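Local coordinates for protein hydrolase, haloacid dehalogenase-like family (Pseudomonas syringae pv. tomato, PDB 3S6J) that probably acts as a metal-dependent phosphatase of the haloacid dehalogenase family, perhaps on sugar phosphates, and binds calcium in the crystal, at residues K147-F153 with D176-R182; T186-S192 with L206-P212. Numbering follows the deposited sequence.

Contact 1 (K147-F153 with D176-R182)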
loop_
_atom_site.group_PDB
_atom_site.type_symbol
_atom_site.label_atom_id
_atom_site.label_comp_id
_atom_site.label_asym_id
_atom_site.label_seq_id
_atom_site.Cartn_x
_atom_site.Cartn_y
_atom_site.Cartn_z
ATOM N N LYS E 147 5.570 -18.486 -3.381
ATOM C CA LYS E 147 4.429 -18.302 -2.509
ATOM C C LYS E 147 3.176 -18.041 -3.344
ATOM O O LYS E 147 3.248 -17.438 -4.417
ATOM C CB LYS E 147 4.704 -17.167 -1.537
ATOM C CG LYS E 147 5.912 -17.421 -0.644
ATOM C CD LYS E 147 6.399 -16.114 -0.013
ATOM C CE LYS E 147 7.748 -16.290 0.675
ATOM N NZ LYS E 147 8.265 -15.008 1.232
ATOM N N PRO E 148 2.011 -18.493 -2.856
ATOM C CA PRO E 148 1.768 -19.112 -1.547
ATOM C C PRO E 148 1.999 -20.630 -1.470
ATOM O O PRO E 148 1.606 -21.250 -0.466
ATOM C CB PRO E 148 0.295 -18.813 -1.339
ATOM C CG PRO E 148 -0.260 -19.044 -2.737
ATOM C CD PRO E 148 0.738 -18.253 -3.571
ATOM N N ASP E 149 2.587 -21.233 -2.506
ATOM C CA ASP E 149 3.013 -22.622 -2.399
ATOM C C ASP E 149 4.025 -22.742 -1.252
ATOM O O ASP E 149 4.850 -21.846 -1.037
ATOM C CB ASP E 149 3.605 -23.125 -3.708
ATOM C CG ASP E 149 3.751 -24.639 -3.735
ATOM O OD1 ASP E 149 4.681 -25.165 -3.071
ATOM O OD2 ASP E 149 2.933 -25.297 -4.424
ATOM N N PRO E 150 3.920 -23.827 -0.474
ATOM C CA PRO E 150 4.743 -24.053 0.719
ATOM C C PRO E 150 6.198 -24.380 0.382
ATOM O O PRO E 150 7.022 -24.509 1.296
ATOM C CB PRO E 150 4.095 -25.285 1.364
ATOM C CG PRO E 150 2.767 -25.433 0.717
ATOM C CD PRO E 150 2.901 -24.873 -0.649
ATOM N N ASP E 151 6.503 -24.524 -0.902
ATOM C CA ASP E 151 7.834 -24.932 -1.333
ATOM C C ASP E 151 8.961 -24.216 -0.625
ATOM O O ASP E 151 9.830 -24.861 -0.033
ATOM C CB ASP E 151 7.998 -24.747 -2.838
ATOM C CG ASP E 151 7.876 -26.048 -3.592
ATOM O OD1 ASP E 151 7.338 -27.014 -3.000
ATOM O OD2 ASP E 151 8.324 -26.105 -4.763
ATOM N N LEU E 152 8.962 -22.887 -0.716
ATOM C CA LEU E 152 10.034 -22.080 -0.151
ATOM C C LEU E 152 10.263 -22.346 1.349
ATOM O O LEU E 152 11.407 -22.400 1.804
ATOM C CB LEU E 152 9.779 -20.581 -0.368
ATOM C CG LEU E 152 10.354 -19.787 -1.555
ATOM C CD1 LEU E 152 11.569 -20.439 -2.186
ATOM C CD2 LEU E 152 9.307 -19.522 -2.593
ATOM N N PHE E 153 9.186 -22.474 2.117
ATOM C CA PHE E 153 9.316 -22.586 3.563
ATOM C C PHE E 153 9.840 -23.956 3.942
ATOM O O PHE E 153 10.610 -24.099 4.891
ATOM C CB PHE E 153 7.982 -22.301 4.258
ATOM C CG PHE E 153 7.515 -20.866 4.118
ATOM C CD1 PHE E 153 8.418 -19.857 3.826
ATOM C CD2 PHE E 153 6.184 -20.528 4.298
ATOM C CE1 PHE E 153 7.999 -18.539 3.700
ATOM C CE2 PHE E 153 5.760 -19.207 4.179
ATOM C CZ PHE E 153 6.669 -18.219 3.877
ATOM N N ASP E 176 2.629 -15.034 2.420
ATOM C CA ASP E 176 3.473 -15.683 3.439
ATOM C C ASP E 176 2.632 -16.472 4.429
ATOM O O ASP E 176 2.993 -17.581 4.820
ATOM C CB ASP E 176 4.281 -14.644 4.249
ATOM C CG ASP E 176 5.300 -13.891 3.410
ATOM O OD1 ASP E 176 5.027 -12.721 3.084
ATOM O OD2 ASP E 176 6.380 -14.445 3.094
HETATM N N MSE E 177 1.519 -15.879 4.852
HETATM C CA MSE E 177 0.640 -16.500 5.830
HETATM C C MSE E 177 -0.051 -17.729 5.247
HETATM O O MSE E 177 -0.103 -18.783 5.880
HETATM C CB MSE E 177 -0.394 -15.493 6.352
HETATM C CG MSE E 177 0.197 -14.308 7.108
HETATM SE SE MSE E 177 1.392 -14.900 8.559
HETATM C CE MSE E 177 3.095 -14.618 7.670
ATOM N N LEU E 178 -0.580 -17.566 4.038
ATOM C CA LEU E 178 -1.152 -18.660 3.278
ATOM C C LEU E 178 -0.156 -19.833 3.157
ATOM O O LEU E 178 -0.476 -20.973 3.534
ATOM C CB LEU E 178 -1.585 -18.152 1.894
ATOM C CG LEU E 178 -3.081 -17.918 1.601
ATOM C CD1 LEU E 178 -3.939 -17.654 2.809
ATOM C CD2 LEU E 178 -3.291 -16.837 0.556
ATOM N N ALA E 179 1.054 -19.559 2.663
ATOM C CA ALA E 179 2.049 -20.616 2.564
ATOM C C ALA E 179 2.380 -21.222 3.934
ATOM O O ALA E 179 2.650 -22.421 4.047
ATOM C CB ALA E 179 3.309 -20.113 1.870
ATOM N N ALA E 180 2.377 -20.397 4.977
ATOM C CA ALA E 180 2.728 -20.899 6.298
ATOM C C ALA E 180 1.682 -21.923 6.717
ATOM O O ALA E 180 2.014 -23.019 7.169
ATOM C CB ALA E 180 2.822 -19.768 7.313
ATOM N N ARG E 181 0.416 -21.545 6.585
ATOM C CA ARG E 181 -0.691 -22.399 6.978
ATOM C C ARG E 181 -0.763 -23.678 6.121
ATOM O O ARG E 181 -1.130 -24.740 6.603
ATOM C CB ARG E 181 -2.003 -21.616 6.905
ATOM C CG ARG E 181 -2.122 -20.471 7.904
ATOM C CD ARG E 181 -1.812 -20.956 9.320
ATOM N NE ARG E 181 -2.584 -22.153 9.594
ATOM C CZ ARG E 181 -2.202 -23.172 10.355
ATOM N NH1 ARG E 181 -1.025 -23.175 10.970
ATOM N NH2 ARG E 181 -3.029 -24.205 10.482
ATOM N N ARG E 182 -0.403 -23.567 4.848
ATOM C CA ARG E 182 -0.424 -24.724 3.944
ATOM C C ARG E 182 0.556 -25.821 4.328
ATOM O O ARG E 182 0.298 -26.989 4.062
ATOM C CB ARG E 182 -0.241 -24.291 2.501
ATOM C CG ARG E 182 -1.567 -23.920 1.839
ATOM C CD ARG E 182 -1.398 -23.201 0.508
ATOM N NE ARG E 182 -0.884 -24.105 -0.516
ATOM C CZ ARG E 182 -0.713 -23.776 -1.792
ATOM N NH1 ARG E 182 -0.996 -22.553 -2.210
ATOM N NH2 ARG E 182 -0.234 -24.671 -2.645
#
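Lys147 reaches out through an extended side chain, and its NZ donates to Asp176 OD2 at 2.7 Å in a short salt bridge. NZ also forms a salt bridge with Asp12 and a hydrogen bond to Ala113 O. Asp12 OD1 and Asp176 OD2 are like charges lying close together, so a long side chain with a positive end, bridging both, suits the place. Asp12 binds the calcium, and the Asp176 side chain lies about 4 Å from it; Asp176 OD1 accepts from Ala173 N. The arrangement is consistent with the lysine and acidic motifs of the haloacid dehalogenase fold, in which such a lysine typically steadies the nucleophilic aspartate, the role Asp12 probably has here. A cis peptide bond precedes Pro148, whose carbonyl is turned to helix 174-182. Ala179, small enough for its CA to lie 4.4 Å from Pro148 CA, makes a CA-H...O contact of 3.1 Å from CA to Pro148 O. Phe153 fills the space beside it, CE2 lying 3.5 Å from Ala179 CB, with its ring edge at Asp176 O. That carbonyl is satisfied within the helix by Ala180 N. Farther out, Asp149 OD1 accepts from Asp151 N at 2.9 Å, capping the turn into helix 151-160, while its OD2 makes a long salt bridge of 3.7 Å to Arg182 NH2. The Arg182 guanidinium lays one face over Pro148 O and Pro150 CD.

Contact 2 (T186-S192 with L206-P212)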
loop_
_atom_site.group_PDB
_atom_site.type_symbol
_atom_site.label_atom_id
_atom_site.label_comp_id
_atom_site.label_asym_id
_atom_site.label_seq_id
_atom_site.Cartn_x
_atom_site.Cartn_y
_atom_site.Cartn_z
ATOM N N THR E 186 3.522 -21.937 11.995
ATOM C CA THR E 186 2.865 -20.844 12.691
ATOM C C THR E 186 3.250 -19.558 12.010
ATOM O O THR E 186 4.426 -19.266 11.866
ATOM C CB THR E 186 3.283 -20.790 14.150
ATOM O OG1 THR E 186 3.001 -22.054 14.754
ATOM C CG2 THR E 186 2.536 -19.668 14.883
ATOM N N GLY E 187 2.247 -18.808 11.571
ATOM C CA GLY E 187 2.477 -17.599 10.810
ATOM C C GLY E 187 2.281 -16.357 11.646
ATOM O O GLY E 187 1.334 -16.252 12.436
ATOM N N VAL E 188 3.197 -15.416 11.473
ATOM C CA VAL E 188 3.167 -14.135 12.169
ATOM C C VAL E 188 3.345 -13.042 11.120
ATOM O O VAL E 188 4.261 -13.119 10.285
ATOM C CB VAL E 188 4.284 -14.050 13.224
ATOM C CG1 VAL E 188 4.502 -12.614 13.671
ATOM C CG2 VAL E 188 3.940 -14.939 14.416
ATOM N N GLY E 189 2.461 -12.045 11.146
ATOM C CA GLY E 189 2.437 -11.038 10.102
ATOM C C GLY E 189 2.949 -9.682 10.552
ATOM O O GLY E 189 2.748 -9.301 11.713
ATOM N N LEU E 190 3.596 -8.968 9.631
ATOM C CA LEU E 190 4.114 -7.614 9.862
ATOM C C LEU E 190 3.396 -6.614 8.964
ATOM O O LEU E 190 3.125 -6.899 7.783
ATOM C CB LEU E 190 5.613 -7.552 9.562
ATOM C CG LEU E 190 6.636 -7.893 10.654
ATOM C CD1 LEU E 190 6.204 -9.058 11.487
ATOM C CD2 LEU E 190 8.065 -8.097 10.094
ATOM N N LEU E 191 3.112 -5.434 9.511
ATOM C CA LEU E 191 2.442 -4.374 8.768
ATOM C C LEU E 191 3.378 -3.620 7.812
ATOM O O LEU E 191 2.926 -2.766 7.035
ATOM C CB LEU E 191 1.787 -3.378 9.735
ATOM C CG LEU E 191 0.807 -3.952 10.771
ATOM C CD1 LEU E 191 0.261 -2.826 11.656
ATOM C CD2 LEU E 191 -0.342 -4.697 10.071
ATOM N N SER E 192 4.670 -3.943 7.856
ATOM C CA SER E 192 5.683 -3.143 7.160
ATOM C C SER E 192 5.683 -3.298 5.624
ATOM O O SER E 192 6.365 -2.540 4.912
ATOM C CB SER E 192 7.080 -3.385 7.752
ATOM O OG SER E 192 7.328 -4.762 7.975
ATOM N N LEU E 206 -1.247 -15.632 13.208
ATOM C CA LEU E 206 -1.616 -15.880 14.601
ATOM C C LEU E 206 -1.451 -14.619 15.444
ATOM O O LEU E 206 -2.238 -14.379 16.360
ATOM C CB LEU E 206 -0.798 -17.029 15.205
ATOM C CG LEU E 206 -1.117 -17.382 16.675
ATOM C CD1 LEU E 206 -2.573 -17.869 16.849
ATOM C CD2 LEU E 206 -0.166 -18.434 17.195
ATOM N N ARG E 207 -0.412 -13.833 15.131
ATOM C CA ARG E 207 -0.182 -12.518 15.722
ATOM C C ARG E 207 0.225 -11.596 14.593
ATOM O O ARG E 207 0.763 -12.039 13.578
ATOM C CB ARG E 207 0.978 -12.555 16.723
ATOM C CG ARG E 207 0.738 -13.380 17.980
ATOM C CD ARG E 207 -0.161 -12.647 18.940
ATOM N NE ARG E 207 -1.553 -12.789 18.552
ATOM C CZ ARG E 207 -2.573 -12.244 19.205
ATOM N NH1 ARG E 207 -2.366 -11.510 20.306
ATOM N NH2 ARG E 207 -3.811 -12.444 18.761
ATOM N N VAL E 208 -0.012 -10.310 14.768
ATOM C CA VAL E 208 0.461 -9.334 13.818
ATOM C C VAL E 208 1.198 -8.191 14.547
ATOM O O VAL E 208 0.696 -7.652 15.521
ATOM C CB VAL E 208 -0.706 -8.768 12.999
ATOM C CG1 VAL E 208 -0.280 -7.479 12.279
ATOM C CG2 VAL E 208 -1.248 -9.828 12.035
ATOM N N TYR E 209 2.393 -7.849 14.066
ATOM C CA TYR E 209 3.182 -6.765 14.634
ATOM C C TYR E 209 3.472 -5.702 13.587
ATOM O O TYR E 209 3.370 -5.956 12.368
ATOM C CB TYR E 209 4.482 -7.328 15.205
ATOM C CG TYR E 209 4.203 -8.384 16.247
ATOM C CD1 TYR E 209 3.680 -8.037 17.501
ATOM C CD2 TYR E 209 4.432 -9.715 15.978
ATOM C CE1 TYR E 209 3.405 -8.988 18.454
ATOM C CE2 TYR E 209 4.150 -10.682 16.929
ATOM C CZ TYR E 209 3.640 -10.305 18.159
ATOM O OH TYR E 209 3.364 -11.273 19.078
ATOM N N GLU E 210 3.853 -4.514 14.040
ATOM C CA GLU E 210 4.148 -3.434 13.107
ATOM C C GLU E 210 5.303 -3.749 12.181
ATOM O O GLU E 210 5.191 -3.619 10.955
ATOM C CB GLU E 210 4.433 -2.145 13.847
ATOM C CG GLU E 210 3.213 -1.633 14.562
ATOM C CD GLU E 210 3.460 -0.311 15.236
ATOM O OE1 GLU E 210 4.634 -0.004 15.537
ATOM O OE2 GLU E 210 2.476 0.425 15.463
ATOM N N ASP E 211 6.410 -4.159 12.786
ATOM C CA ASP E 211 7.671 -4.273 12.089
ATOM C C ASP E 211 8.604 -5.165 12.935
ATOM O O ASP E 211 8.186 -5.688 13.962
ATOM C CB ASP E 211 8.242 -2.870 11.777
ATOM C CG ASP E 211 8.375 -1.984 13.030
ATOM O OD1 ASP E 211 8.493 -2.547 14.141
ATOM O OD2 ASP E 211 8.353 -0.734 12.914
ATOM N N PRO E 212 9.847 -5.395 12.472
ATOM C CA PRO E 212 10.694 -6.336 13.219
ATOM C C PRO E 212 10.935 -5.895 14.660
ATOM O O PRO E 212 11.015 -6.752 15.535
ATOM C CB PRO E 212 12.002 -6.350 12.422
ATOM C CG PRO E 212 11.579 -5.953 11.014
ATOM C CD PRO E 212 10.448 -4.984 11.189
#
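Four backbone hydrogen bonds join these segments in parallel register. Leu206 N donates to Gly187 O (2.8 Å), Gly189 N to Arg207 O (3.0 Å), Tyr209 N to Gly189 O (2.8 Å) and Leu191 N to Tyr209 O (2.9 Å). Gly189 thus uses both NH and carbonyl toward segment 206-212, bracketing Val208; Gly189 CA and Val208 CA lie 4.5 Å apart. CA-H...O contacts supplement the ladder, as from Val208 CA to Gly189 O at 3.1 Å.

Apolar packing occupies both faces. Val188, Leu190 and Tyr209 share one: Val188 CG1 meets the edge of the Tyr209 ring at CD2, 3.7 Å away, and Leu190 CD2 lies 4.1 Å from Pro212 CD. Branched and aromatic side chains fit here because helices 212-217 and 219-222 pack over this face through Leu215 and Ile222. On the other face a CB on Gly189 would come about 3.5 Å from Val208 CG2, so the missing side chain leaves room for Val208; Leu191, just past the strand, reaches Val208 CG1 with CD2 at 3.6 Å.

Polar ends find partners beyond the strands. Tyr209 OH bonds to Glu221, Ser192 OG to the carbonyl of Gly15, and Asp211, an N-cap, to Asp214 N through OD1. Asp211 OD2 and Glu210 OE1 form salt bridges with Arg43 of the second subunit.

Strands 186-190 and 207-209, linked through helix 197-202, form a beta-alpha-beta unit in the parallel sheet of the Rossmann-like haloacid dehalogenase domain, the part of the longer protein present here, with 207-209 one of the sheet's two outermost strands within the chain.

Along the chain the two contacts come in series, neither nested nor crossed. Contact 1 closes a loop of 22 residues that includes most of helix 151-160 and all of strand 167-171. The chain then enters strand 186-190, where contact 2 begins; it closes a shorter loop of 13 residues holding helix 197-202. Contact 1 ties the start of helix 151-160 and the loop before it to helix 174-182, and contact 2 adds strand 207-209 beside 186-190. Phe153 and Ala180 on Val169, and Met177 on strand 186-190, set the contact 1 layer on the sheet. The contact centres are about 15 Å apart, yet selenomethionine Met177 CE lies 3.2 Å from Val188 O.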